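Local atomic coordinates of PA4485 (Pseudomonas aeruginosa, PDB entry 4AVR), a protein that probably acts as a lytic transglycosylase that cleaves peptidoglycan, preferring naked glycan strands that lack stem peptides. Residues A28-H33 with V54-D59; V42-L47 with E77-I82. All blocks are in the same frame, centred on the assembly; numbering follows the deposited sequence.

Interaction 1: A28-H33 with V54-D59; sequences AMTAAH and VVRIND
T30 lays its methyl over one face of the R56 guanidinium, with CG2 3.4 Å from R56 NH2. The two side chains run side by side and point the same way, and a bend at chi3 (62°) turns the arginine NE back toward the threonine. N58 crosses T30 obliquely, its ND2 3.6 Å from T30 CG2. T30 OG1 sits between its own backbone N and carbonyl carbon (chi1 53°), where it shares a water with N58 ND2; the water lies 2.9 Å from T30 OG1 and accepts from ND2. E22 fixes both polar ends, as one carboxylate oxygen forms a salt bridge with R56 NH1 and the other takes a hydrogen bond from N58 ND2.

On the other face of the sheet A31 packs on apolar side chains. Its CB is 3.6 Å from V55 CG2 and 4.0 Å from I57 CD1, and that same I57 methyl also reaches H33 CB.

Just before strand 30-32, M29 brings CE to V54 O. Beneath the side chains the backbones pair as parallel strands. R56 gives its N-H to M29 O and receives one from A31 N, so its peptide groups grip two residues flanking T30. A31 O is then taken by N58 N at 2.9 Å, nearly along the C=O axis, and H33 N reaches D59 O at 3.1 Å.

Strand 30-32 is flanked on its other edge by antiparallel strand 67-71, whose I69 and V71 touch A31. Strand 52-59 has antiparallel strand 41-46 beyond it. The protein belongs to a double-psi beta-barrel family, and this parallel pair lies within its sheet, with helix 73-79 packing on M29 and V55 through A75.

Interaction 2: V42-L47 with E77-I82; sequences VRVTNL and EGLGMI
The carboxamide of N46 meets the backbone carbonyl of L79, and each of these flat groups has a second partner. N46 ND2 donates to L79 O at 2.9 Å, with an N-H...O angle of 147°; the oxygen stands a little out of the amide plane. M81 CB comes up to the same nitrogen from the other side of that plane, 4.1 Å from ND2. At the far end of the amide, OD1 accepts from the backbone N of D48. L79 O is likewise shared, taking a further hydrogen bond from N49 ND2. With CG anti to the backbone N (chi1 -178°), the N46 side chain extends from the strand toward the helix end.

L79 packs alongside. Its CD2 presses on the strand backbone, 3.4 Å from V44 O and 3.8 Å from N46 N, while CD1 lies 3.9 Å from V44 CG1. The L79 and V44 side chains cross at about a right angle. L79 also touches V53 of strand 52-59, and V44 in turn meets V89 of strand 87-93.

G80, with positive phi, ends helix 73-79 in a Schellman motif, and G80 N bonds back to E77 O at 3.1 Å.

The contact thus combines a side-chain-to-backbone hydrogen bond with apolar packing. Two asparagine amides donate to the L79 carbonyl, and since L79 O lies at the C-terminal end of the helix, where partial negative charge is expected to gather, these neutral N-H donors probably offset some of it.

Overall arrangement
From the N terminus, strand 2-8 leads through a long loop to 28-33, which opens interaction 1. The chain next reaches 42-47, the first half of interaction 2, and a turn brings it back along 52-59, where interaction 1 closes its loop. After strand 67-71 the helix 73-79 arrives, and 77-82 closes interaction 2. The segments alternate, so the two loops cross instead of one enclosing the other. They meet where strands 41-46 and 52-59 are neighbours: V55 O probably bonds to V42 N, and V55 CG2 packs on V44 CG2. Interaction 1 joins strand to strand; interaction 2 ties that sheet to the helix end.

Interaction 1: A28-H33 with V54-D59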
ATOM      1  N   ALA A  28      -2.201   2.804 -13.205  1.00 10.37           N
ATOM      2  CA  ALA A  28      -3.568   2.913 -13.711  1.00 10.51           C
ATOM      3  C   ALA A  28      -4.386   3.791 -12.759  1.00 10.11           C
ATOM      4  O   ALA A  28      -3.963   4.047 -11.638  1.00 12.17           O
ATOM      5  CB  ALA A  28      -4.187   1.534 -13.831  1.00 11.10           C
ATOM      6  N   MET A  29      -5.552   4.240 -13.211  1.00 10.11           N
ATOM      7  CA  MET A  29      -6.489   5.000 -12.373  1.00  9.89           C
ATOM      8  C   MET A  29      -7.637   4.089 -11.980  1.00  9.75           C
ATOM      9  O   MET A  29      -8.763   4.224 -12.457  1.00 12.03           O
ATOM     10  CB  MET A  29      -6.994   6.225 -13.112  1.00 10.72           C
ATOM     11  CG  MET A  29      -5.902   7.272 -13.300  1.00 11.77           C
ATOM     12  SD  MET A  29      -5.360   8.033 -11.753  1.00 12.59           S
ATOM     13  CE  MET A  29      -6.755   9.058 -11.339  1.00 13.76           C
ATOM     14  N   THR A  30      -7.334   3.145 -11.104  1.00 10.21           N
ATOM     15  CA  THR A  30      -8.252   2.076 -10.745  1.00  9.75           C
ATOM     16  C   THR A  30      -8.511   2.087  -9.249  1.00  8.94           C
ATOM     17  O   THR A  30      -7.777   2.710  -8.461  1.00  9.35           O
ATOM     18  CB  THR A  30      -7.721   0.694 -11.187  1.00 10.25           C
ATOM     19  OG1 THR A  30      -6.397   0.502 -10.679  1.00 11.02           O
ATOM     20  CG2 THR A  30      -7.681   0.600 -12.703  1.00 11.58           C
ATOM     21  N   ALA A  31      -9.567   1.373  -8.857  1.00  9.25           N
ATOM     22  CA  ALA A  31      -9.957   1.291  -7.468  1.00  8.83           C
ATOM     23  C   ALA A  31     -10.783   0.049  -7.168  1.00  8.48           C
ATOM     24  O   ALA A  31     -11.372  -0.577  -8.047  1.00  9.43           O
ATOM     25  CB  ALA A  31     -10.733   2.542  -7.055  1.00 10.05           C
ATOM     26  N   ALA A  32     -10.825  -0.272  -5.881  1.00  8.63           N
ATOM     27  CA  ALA A  32     -11.653  -1.322  -5.308  1.00  8.86           C
ATOM     28  C   ALA A  32     -12.875  -0.741  -4.634  1.00  8.73           C
ATOM     29  O   ALA A  32     -12.768   0.251  -3.915  1.00  9.43           O
ATOM     30  CB  ALA A  32     -10.864  -2.116  -4.280  1.00  9.66           C
ATOM     31  N   HIS A  33     -14.018  -1.397  -4.821  1.00  9.36           N
ATOM     32  CA  HIS A  33     -15.269  -1.036  -4.169  1.00  9.84           C
ATOM     33  C   HIS A  33     -16.036  -2.313  -3.932  1.00 10.68           C
ATOM     34  O   HIS A  33     -15.897  -3.272  -4.690  1.00 11.28           O
ATOM     35  CB  HIS A  33     -16.049  -0.075  -5.061  1.00 10.61           C
ATOM     36  CG  HIS A  33     -17.286   0.498  -4.415  1.00 11.26           C
ATOM     37  ND1 HIS A  33     -18.506  -0.094  -4.506  1.00 12.49           N
ATOM     38  CD2 HIS A  33     -17.449   1.637  -3.654  1.00 12.53           C
ATOM     39  CE1 HIS A  33     -19.395   0.654  -3.839  1.00 13.59           C
ATOM     40  NE2 HIS A  33     -18.757   1.707  -3.315  1.00 13.20           N
ATOM     41  N   VAL A  54     -10.975  10.806 -11.108  1.00 11.08           N
ATOM     42  CA  VAL A  54     -11.923   9.781 -11.551  1.00 11.01           C
ATOM     43  C   VAL A  54     -11.172   8.460 -11.662  1.00 10.71           C
ATOM     44  O   VAL A  54     -10.104   8.385 -12.287  1.00 12.45           O
ATOM     45  CB  VAL A  54     -12.575  10.161 -12.884  1.00 12.87           C
ATOM     46  CG1 VAL A  54     -13.489   9.043 -13.363  1.00 14.34           C
ATOM     47  CG2 VAL A  54     -13.367  11.451 -12.730  1.00 14.46           C
ATOM     48  N   VAL A  55     -11.721   7.438 -11.018  1.00 10.47           N
ATOM     49  CA  VAL A  55     -11.164   6.087 -11.076  1.00 10.31           C
ATOM     50  C   VAL A  55     -12.178   5.124 -11.668  1.00 10.17           C
ATOM     51  O   VAL A  55     -13.375   5.407 -11.732  1.00 11.61           O
ATOM     52  CB  VAL A  55     -10.721   5.589  -9.684  1.00 10.68           C
ATOM     53  CG1 VAL A  55      -9.556   6.419  -9.146  1.00 13.13           C
ATOM     54  CG2 VAL A  55     -11.898   5.559  -8.709  1.00 11.24           C
ATOM     55  N   ARG A  56     -11.654   3.988 -12.125  1.00 10.27           N
ATOM     56  CA  ARG A  56     -12.437   2.897 -12.694  1.00 10.75           C
ATOM     57  C   ARG A  56     -12.366   1.712 -11.734  1.00 10.10           C
ATOM     58  O   ARG A  56     -11.274   1.318 -11.309  1.00 10.51           O
ATOM     59  CB  ARG A  56     -11.777   2.540 -14.043  1.00 13.37           C
ATOM     60  CG  ARG A  56     -12.324   1.358 -14.796  1.00 13.12           C
ATOM     61  CD  ARG A  56     -11.610   1.234 -16.138  1.00 14.72           C
ATOM     62  NE  ARG A  56     -10.154   0.999 -16.058  1.00 14.95           N
ATOM     63  CZ  ARG A  56      -9.598  -0.202 -15.935  1.00 14.91           C
ATOM     64  NH1 ARG A  56     -10.347  -1.299 -15.866  1.00 16.66           N
ATOM     65  NH2 ARG A  56      -8.282  -0.320 -15.900  1.00 15.48           N
ATOM     66  N   ILE A  57     -13.509   1.111 -11.392  1.00  9.93           N
ATOM     67  CA  ILE A  57     -13.551  -0.000 -10.447  1.00  9.94           C
ATOM     68  C   ILE A  57     -13.063  -1.289 -11.128  1.00  9.74           C
ATOM     69  O   ILE A  57     -13.593  -1.688 -12.169  1.00 11.19           O
ATOM     70  CB  ILE A  57     -14.971  -0.212  -9.866  1.00 10.74           C
ATOM     71  CG1 ILE A  57     -15.468   1.088  -9.198  1.00 10.95           C
ATOM     72  CG2 ILE A  57     -14.997  -1.411  -8.921  1.00 11.60           C
ATOM     73  CD1 ILE A  57     -14.530   1.669  -8.144  1.00 11.55           C
ATOM     74  N   ASN A  58     -12.071  -1.932 -10.535  1.00  9.39           N
ATOM     75  CA  ASN A  58     -11.573  -3.211 -11.056  1.00  9.89           C
ATOM     76  C   ASN A  58     -11.264  -4.234  -9.970  1.00  9.57           C
ATOM     77  O   ASN A  58     -10.625  -5.233 -10.258  1.00 10.28           O
ATOM     78  CB  ASN A  58     -10.371  -3.014 -12.003  1.00 10.30           C
ATOM     79  CG  ASN A  58      -9.090  -2.752 -11.258  1.00 10.38           C
ATOM     80  OD1 ASN A  58      -9.111  -2.468 -10.063  1.00 10.44           O
ATOM     81  ND2 ASN A  58      -7.955  -2.862 -11.958  1.00 11.07           N
ATOM     82  N   ASP A  59     -11.723  -4.015  -8.740  1.00  9.40           N
ATOM     83  CA  ASP A  59     -11.377  -4.922  -7.656  1.00  9.69           C
ATOM     84  C   ASP A  59     -12.420  -4.848  -6.552  1.00  9.72           C
ATOM     85  O   ASP A  59     -13.232  -3.920  -6.512  1.00 10.11           O
ATOM     86  CB  ASP A  59      -9.980  -4.582  -7.106  1.00  9.71           C
ATOM     87  CG  ASP A  59      -9.269  -5.759  -6.438  1.00 10.61           C
ATOM     88  OD1 ASP A  59      -9.792  -6.892  -6.408  1.00 11.11           O
ATOM     89  OD2 ASP A  59      -8.140  -5.534  -5.944  1.00 12.39           O
TER
HETATM   90  O   HOH W   1      -4.964  -1.810 -11.710  1.00 11.23           O

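Interaction 2: V42-L47 with E77-I82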
ATOM      1  N   VAL A  42     -15.987   6.438 -11.137  1.00 11.87           N
ATOM      2  CA  VAL A  42     -16.329   7.067  -9.882  1.00 12.15           C
ATOM      3  C   VAL A  42     -15.466   8.303  -9.674  1.00 11.49           C
ATOM      4  O   VAL A  42     -14.238   8.215  -9.756  1.00 12.04           O
ATOM      5  CB  VAL A  42     -16.072   6.075  -8.729  1.00 12.63           C
ATOM      6  CG1 VAL A  42     -16.416   6.682  -7.375  1.00 14.06           C
ATOM      7  CG2 VAL A  42     -16.845   4.770  -8.943  1.00 14.41           C
ATOM      8  N   ARG A  43     -16.096   9.449  -9.404  1.00 11.46           N
ATOM      9  CA  ARG A  43     -15.360  10.634  -8.979  1.00 11.32           C
ATOM     10  C   ARG A  43     -15.130  10.567  -7.472  1.00 10.67           C
ATOM     11  O   ARG A  43     -16.079  10.454  -6.698  1.00 11.86           O
ATOM     12  CB  ARG A  43     -16.083  11.925  -9.337  1.00 13.34           C
ATOM     13  CG  ARG A  43     -15.259  13.163  -8.978  1.00 15.03           C
ATOM     14  CD  ARG A  43     -15.810  14.444  -9.597  1.00 20.82           C
ATOM     15  NE  ARG A  43     -15.352  14.539 -10.993  1.00 27.55           N
ATOM     16  CZ  ARG A  43     -16.102  14.589 -12.097  1.00 38.80           C
ATOM     17  NH1 ARG A  43     -17.437  14.620 -12.058  1.00 48.36           N
ATOM     18  NH2 ARG A  43     -15.485  14.642 -13.277  1.00 46.54           N
ATOM     19  N   VAL A  44     -13.866  10.651  -7.082  1.00 10.09           N
ATOM     20  CA  VAL A  44     -13.451  10.604  -5.692  1.00  9.55           C
ATOM     21  C   VAL A  44     -12.911  11.984  -5.320  1.00  9.72           C
ATOM     22  O   VAL A  44     -12.034  12.496  -6.005  1.00 10.65           O
ATOM     23  CB  VAL A  44     -12.342   9.553  -5.495  1.00  9.81           C
ATOM     24  CG1 VAL A  44     -11.943   9.470  -4.034  1.00 10.28           C
ATOM     25  CG2 VAL A  44     -12.790   8.206  -6.029  1.00 11.16           C
ATOM     26  N   THR A  45     -13.434  12.566  -4.240  1.00  9.34           N
ATOM     27  CA  THR A  45     -12.976  13.861  -3.754  1.00  9.58           C
ATOM     28  C   THR A  45     -12.403  13.679  -2.359  1.00  8.88           C
ATOM     29  O   THR A  45     -13.082  13.193  -1.459  1.00  9.39           O
ATOM     30  CB  THR A  45     -14.128  14.875  -3.699  1.00 10.81           C
ATOM     31  OG1 THR A  45     -14.709  15.013  -4.992  1.00 12.96           O
ATOM     32  CG2 THR A  45     -13.646  16.241  -3.207  1.00 12.27           C
ATOM     33  N   ASN A  46     -11.145  14.066  -2.183  1.00  9.05           N
ATOM     34  CA  ASN A  46     -10.498  14.081  -0.887  1.00  9.14           C
ATOM     35  C   ASN A  46     -11.054  15.262  -0.097  1.00  9.12           C
ATOM     36  O   ASN A  46     -10.873  16.414  -0.486  1.00 10.60           O
ATOM     37  CB  ASN A  46      -8.980  14.200  -1.070  1.00  9.95           C
ATOM     38  CG  ASN A  46      -8.209  14.164   0.231  1.00 10.56           C
ATOM     39  OD1 ASN A  46      -8.732  14.473   1.294  1.00 12.03           O
ATOM     40  ND2 ASN A  46      -6.933  13.797   0.150  1.00 10.95           N
ATOM     41  N   LEU A  47     -11.768  14.980   0.982  1.00  8.94           N
ATOM     42  CA  LEU A  47     -12.432  16.043   1.732  1.00  9.69           C
ATOM     43  C   LEU A  47     -11.462  16.886   2.547  1.00 10.43           C
ATOM     44  O   LEU A  47     -11.817  17.984   2.982  1.00 12.27           O
ATOM     45  CB  LEU A  47     -13.546  15.468   2.590  1.00  9.68           C
ATOM     46  CG  LEU A  47     -14.683  14.870   1.755  1.00  9.65           C
ATOM     47  CD1 LEU A  47     -15.526  13.886   2.569  1.00 11.15           C
ATOM     48  CD2 LEU A  47     -15.555  15.977   1.212  1.00 12.36           C
ATOM     49  N   GLU A  77      -1.842   9.903  -5.687  1.00 10.36           N
ATOM     50  CA  GLU A  77      -1.092  11.122  -6.028  1.00 11.24           C
ATOM     51  C   GLU A  77      -2.029  12.248  -6.450  1.00 11.59           C
ATOM     52  O   GLU A  77      -1.892  13.382  -5.990  1.00 13.19           O
ATOM     53  CB  GLU A  77      -0.067  10.838  -7.135  1.00 12.73           C
ATOM     54  CG  GLU A  77       1.058   9.932  -6.667  1.00 13.55           C
ATOM     55  CD  GLU A  77       1.967   9.420  -7.752  1.00 15.76           C
ATOM     56  OE1 GLU A  77       1.567   9.267  -8.917  1.00 19.57           O
ATOM     57  OE2 GLU A  77       3.088   8.993  -7.403  1.00 18.96           O
ATOM     58  N   GLY A  78      -2.988  11.939  -7.320  1.00 11.61           N
ATOM     59  CA  GLY A  78      -3.955  12.942  -7.765  1.00 12.30           C
ATOM     60  C   GLY A  78      -4.819  13.475  -6.625  1.00 11.54           C
ATOM     61  O   GLY A  78      -5.243  14.619  -6.659  1.00 13.90           O
ATOM     62  N   LEU A  79      -5.056  12.631  -5.622  1.00 10.86           N
ATOM     63  CA  LEU A  79      -5.841  13.010  -4.442  1.00 10.98           C
ATOM     64  C   LEU A  79      -5.010  13.693  -3.361  1.00 11.41           C
ATOM     65  O   LEU A  79      -5.563  14.159  -2.369  1.00 12.51           O
ATOM     66  CB  LEU A  79      -6.537  11.777  -3.876  1.00 10.17           C
ATOM     67  CG  LEU A  79      -7.681  11.232  -4.726  1.00 10.56           C
ATOM     68  CD1 LEU A  79      -8.022   9.809  -4.305  1.00 11.50           C
ATOM     69  CD2 LEU A  79      -8.906  12.122  -4.628  1.00 11.79           C
ATOM     70  N   GLY A  80      -3.696  13.760  -3.533  1.00 11.75           N
ATOM     71  CA  GLY A  80      -2.824  14.337  -2.518  1.00 12.76           C
ATOM     72  C   GLY A  80      -2.798  13.578  -1.209  1.00 13.29           C
ATOM     73  O   GLY A  80      -2.648  14.175  -0.142  1.00 15.95           O
ATOM     74  N   MET A  81      -2.928  12.256  -1.281  1.00 12.64           N
ATOM     75  CA  MET A  81      -3.040  11.413  -0.083  1.00 13.23           C
ATOM     76  C   MET A  81      -1.853  10.463   0.136  1.00 13.02           C
ATOM     77  O   MET A  81      -1.927   9.574   0.983  1.00 13.73           O
ATOM     78  CB  MET A  81      -4.366  10.649  -0.063  1.00 15.34           C
ATOM     79  CG  MET A  81      -4.491   9.577  -1.098  1.00 15.49           C
ATOM     80  SD  MET A  81      -6.119   8.794  -1.162  1.00 15.90           S
ATOM     81  CE  MET A  81      -5.971   7.628   0.156  1.00 15.96           C
ATOM     82  N   ILE A  82      -0.764  10.650  -0.596  1.00 13.02           N
ATOM     83  CA  ILE A  82       0.374   9.731  -0.465  1.00 13.19           C
ATOM     84  C   ILE A  82       0.942   9.754   0.953  1.00 14.17           C
ATOM     85  O   ILE A  82       1.194   8.694   1.538  1.00 16.18           O
ATOM     86  CB  ILE A  82       1.457  10.026  -1.518  1.00 13.44           C
ATOM     87  CG1 ILE A  82       0.941   9.661  -2.916  1.00 13.68           C
ATOM     88  CG2 ILE A  82       2.760   9.305  -1.203  1.00 14.78           C
ATOM     89  CD1 ILE A  82       0.805   8.162  -3.158  1.00 13.56           C
TER